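Long-range contact in cellulase IBT99 (PDB 6WBT), which probably hydrolyses 6-phospho-alpha-glucosides as a family 4 glycosyl hydrolase, binding NAD, manganese and glucose 6-phosphate: residues A[189-194]-A[209-214]. Numbering follows the deposited sequence.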
loop_
_atom_site.group_PDB
_atom_site.type_symbol
_atom_site.label_atom_id
_atom_site.label_comp_id
_atom_site.label_asym_id
_atom_site.label_seq_id
_atom_site.Cartn_x
_atom_site.Cartn_y
_atom_site.Cartn_z
ATOM N N LEU A 189 -31.179 -19.735 -14.840
ATOM C CA LEU A 189 -29.754 -19.441 -14.714
ATOM C C LEU A 189 -29.374 -18.152 -15.431
ATOM O O LEU A 189 -28.417 -17.479 -15.030
ATOM C CB LEU A 189 -28.928 -20.611 -15.249
ATOM C CG LEU A 189 -27.409 -20.524 -15.080
ATOM C CD1 LEU A 189 -27.033 -20.460 -13.608
ATOM C CD2 LEU A 189 -26.722 -21.696 -15.761
ATOM N N GLU A 190 -30.107 -17.791 -16.488
ATOM C CA GLU A 190 -29.844 -16.524 -17.161
ATOM C C GLU A 190 -30.065 -15.340 -16.229
ATOM O O GLU A 190 -29.377 -14.320 -16.347
ATOM C CB GLU A 190 -30.728 -16.388 -18.403
ATOM C CG GLU A 190 -30.515 -17.461 -19.464
ATOM C CD GLU A 190 -31.413 -18.669 -19.271
ATOM O OE1 GLU A 190 -31.499 -19.177 -18.133
ATOM O OE2 GLU A 190 -32.041 -19.106 -20.258
ATOM N N ASP A 191 -31.004 -15.457 -15.293
ATOM C CA ASP A 191 -31.347 -14.350 -14.411
ATOM C C ASP A 191 -30.464 -14.279 -13.172
ATOM O O ASP A 191 -30.669 -13.387 -12.340
ATOM C CB ASP A 191 -32.813 -14.453 -13.986
ATOM C CG ASP A 191 -33.754 -14.612 -15.164
ATOM O OD1 ASP A 191 -33.437 -14.100 -16.258
ATOM O OD2 ASP A 191 -34.814 -15.253 -14.996
ATOM N N ILE A 192 -29.502 -15.182 -13.028
ATOM C CA ILE A 192 -28.663 -15.234 -11.838
ATOM C C ILE A 192 -27.415 -14.396 -12.076
ATOM O O ILE A 192 -26.936 -14.244 -13.206
ATOM C CB ILE A 192 -28.320 -16.693 -11.460
ATOM C CG1 ILE A 192 -28.323 -16.874 -9.940
ATOM C CG2 ILE A 192 -26.975 -17.115 -12.039
ATOM C CD1 ILE A 192 -29.687 -16.698 -9.300
ATOM N N GLU A 193 -26.902 -13.822 -10.988
ATOM C CA GLU A 193 -25.683 -13.023 -11.011
ATOM C C GLU A 193 -25.241 -12.816 -9.573
ATOM O O GLU A 193 -26.062 -12.490 -8.711
ATOM C CB GLU A 193 -25.899 -11.677 -11.716
ATOM C CG GLU A 193 -24.759 -10.690 -11.519
ATOM C CD GLU A 193 -24.871 -9.469 -12.411
ATOM O OE1 GLU A 193 -25.074 -9.634 -13.633
ATOM O OE2 GLU A 193 -24.743 -8.339 -11.892
ATOM N N SER A 194 -23.953 -13.016 -9.316
ATOM C CA SER A 194 -23.435 -13.005 -7.962
ATOM C C SER A 194 -22.146 -12.202 -7.901
ATOM O O SER A 194 -21.422 -12.078 -8.892
ATOM C CB SER A 194 -23.183 -14.428 -7.449
ATOM O OG SER A 194 -22.241 -15.097 -8.270
ATOM N N ARG A 209 -28.165 -12.640 -6.583
ATOM C CA ARG A 209 -29.439 -12.023 -6.917
ATOM C C ARG A 209 -30.035 -12.684 -8.150
ATOM O O ARG A 209 -29.330 -12.953 -9.126
ATOM C CB ARG A 209 -29.276 -10.511 -7.146
ATOM C CG ARG A 209 -28.109 -10.145 -8.047
ATOM C CD ARG A 209 -27.789 -8.661 -7.981
ATOM N NE ARG A 209 -26.524 -8.355 -8.643
ATOM C CZ ARG A 209 -25.339 -8.388 -8.040
ATOM N NH1 ARG A 209 -24.239 -8.097 -8.719
ATOM N NH2 ARG A 209 -25.256 -8.711 -6.757
ATOM N N CYS A 210 -31.339 -12.948 -8.090
ATOM C CA CYS A 210 -32.100 -13.501 -9.206
ATOM C C CYS A 210 -33.030 -12.418 -9.737
ATOM O O CYS A 210 -33.829 -11.859 -8.977
ATOM C CB CYS A 210 -32.895 -14.732 -8.774
ATOM S SG CYS A 210 -34.231 -15.213 -9.907
ATOM N N LYS A 211 -32.921 -12.128 -11.036
ATOM C CA LYS A 211 -33.707 -11.071 -11.677
ATOM C C LYS A 211 -33.514 -9.735 -10.964
ATOM O O LYS A 211 -34.454 -8.959 -10.782
ATOM C CB LYS A 211 -35.189 -11.450 -11.752
ATOM C CG LYS A 211 -35.508 -12.486 -12.823
ATOM C CD LYS A 211 -36.923 -13.035 -12.696
ATOM C CE LYS A 211 -37.978 -11.969 -12.943
ATOM N NZ LYS A 211 -39.353 -12.541 -12.866
ATOM N N GLY A 212 -32.275 -9.468 -10.549
ATOM C CA GLY A 212 -31.942 -8.253 -9.842
ATOM C C GLY A 212 -32.279 -8.242 -8.367
ATOM O O GLY A 212 -31.720 -7.423 -7.626
ATOM N N VAL A 213 -33.167 -9.118 -7.907
ATOM C CA VAL A 213 -33.576 -9.121 -6.507
ATOM C C VAL A 213 -32.582 -9.950 -5.706
ATOM O O VAL A 213 -32.320 -11.112 -6.033
ATOM C CB VAL A 213 -35.005 -9.660 -6.350
ATOM C CG1 VAL A 213 -35.392 -9.710 -4.880
ATOM C CG2 VAL A 213 -35.981 -8.791 -7.126
ATOM N N ASP A 214 -32.017 -9.348 -4.659
ATOM C CA ASP A 214 -31.048 -10.042 -3.818
ATOM C C ASP A 214 -31.706 -11.242 -3.152
ATOM O O ASP A 214 -32.736 -11.107 -2.483
ATOM C CB ASP A 214 -30.478 -9.084 -2.769
ATOM C CG ASP A 214 -29.256 -9.649 -2.052
ATOM O OD1 ASP A 214 -29.305 -10.809 -1.591
ATOM O OD2 ASP A 214 -28.242 -8.930 -1.950
HETATM O O HOH W 1 -27.842 -7.994 -11.195
#
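The guanidinium of R209 has the backbone O of E193 over one face, displaced toward the rim, and a water in plane at its edge, 2.9 Å from R209 NE. The E193 carboxylate stands nearly upright to this group, the two planes 80° apart. It meets the guanidinium through one oxygen: R209 NH1 donates to the anti lone pair of E193 OE2 at 3.2 Å, making a salt bridge from somewhat outside the guanidinium plane. The same OE2 takes a weak bond from the water. Both ends have further partners: R209 NH1 also forms a salt bridge with D195, and E193 OE2 one with R337 of the second subunit, carrying the contact to the subunit interface. CG of R209 lies between the backbone N and the carbonyl carbon (chi1 47°), against E193 O. An alanine here would probably leave D195 without its guanidinium partner, E193 more dependent on R337 of the second subunit, and the water without the NE donor.

In the backbone, E193 and R209 form an antiparallel hydrogen-bonded pair in the hairpin of strands 192-197 and 202-210, at the surface of the chain. R209 N reaches E193 O at 3.0 Å, whereas the return bond from E193 N to R209 O is weak. Next comes the non-hydrogen-bonded pair of I192 and C210, where I192 CD1 rests on C210 CB at 3.8 Å; the C210 sulfur is joined to C187 in a disulfide, a covalent tie to the residues just before 189-194. Where a type I' turn from C210 to V213 ends the strand, K211 N donates to D191 O at 2.9 Å. The D191 and K211 side chains run alongside each other, pointing the same way, with D191 CB against K211 CG at 3.5 Å.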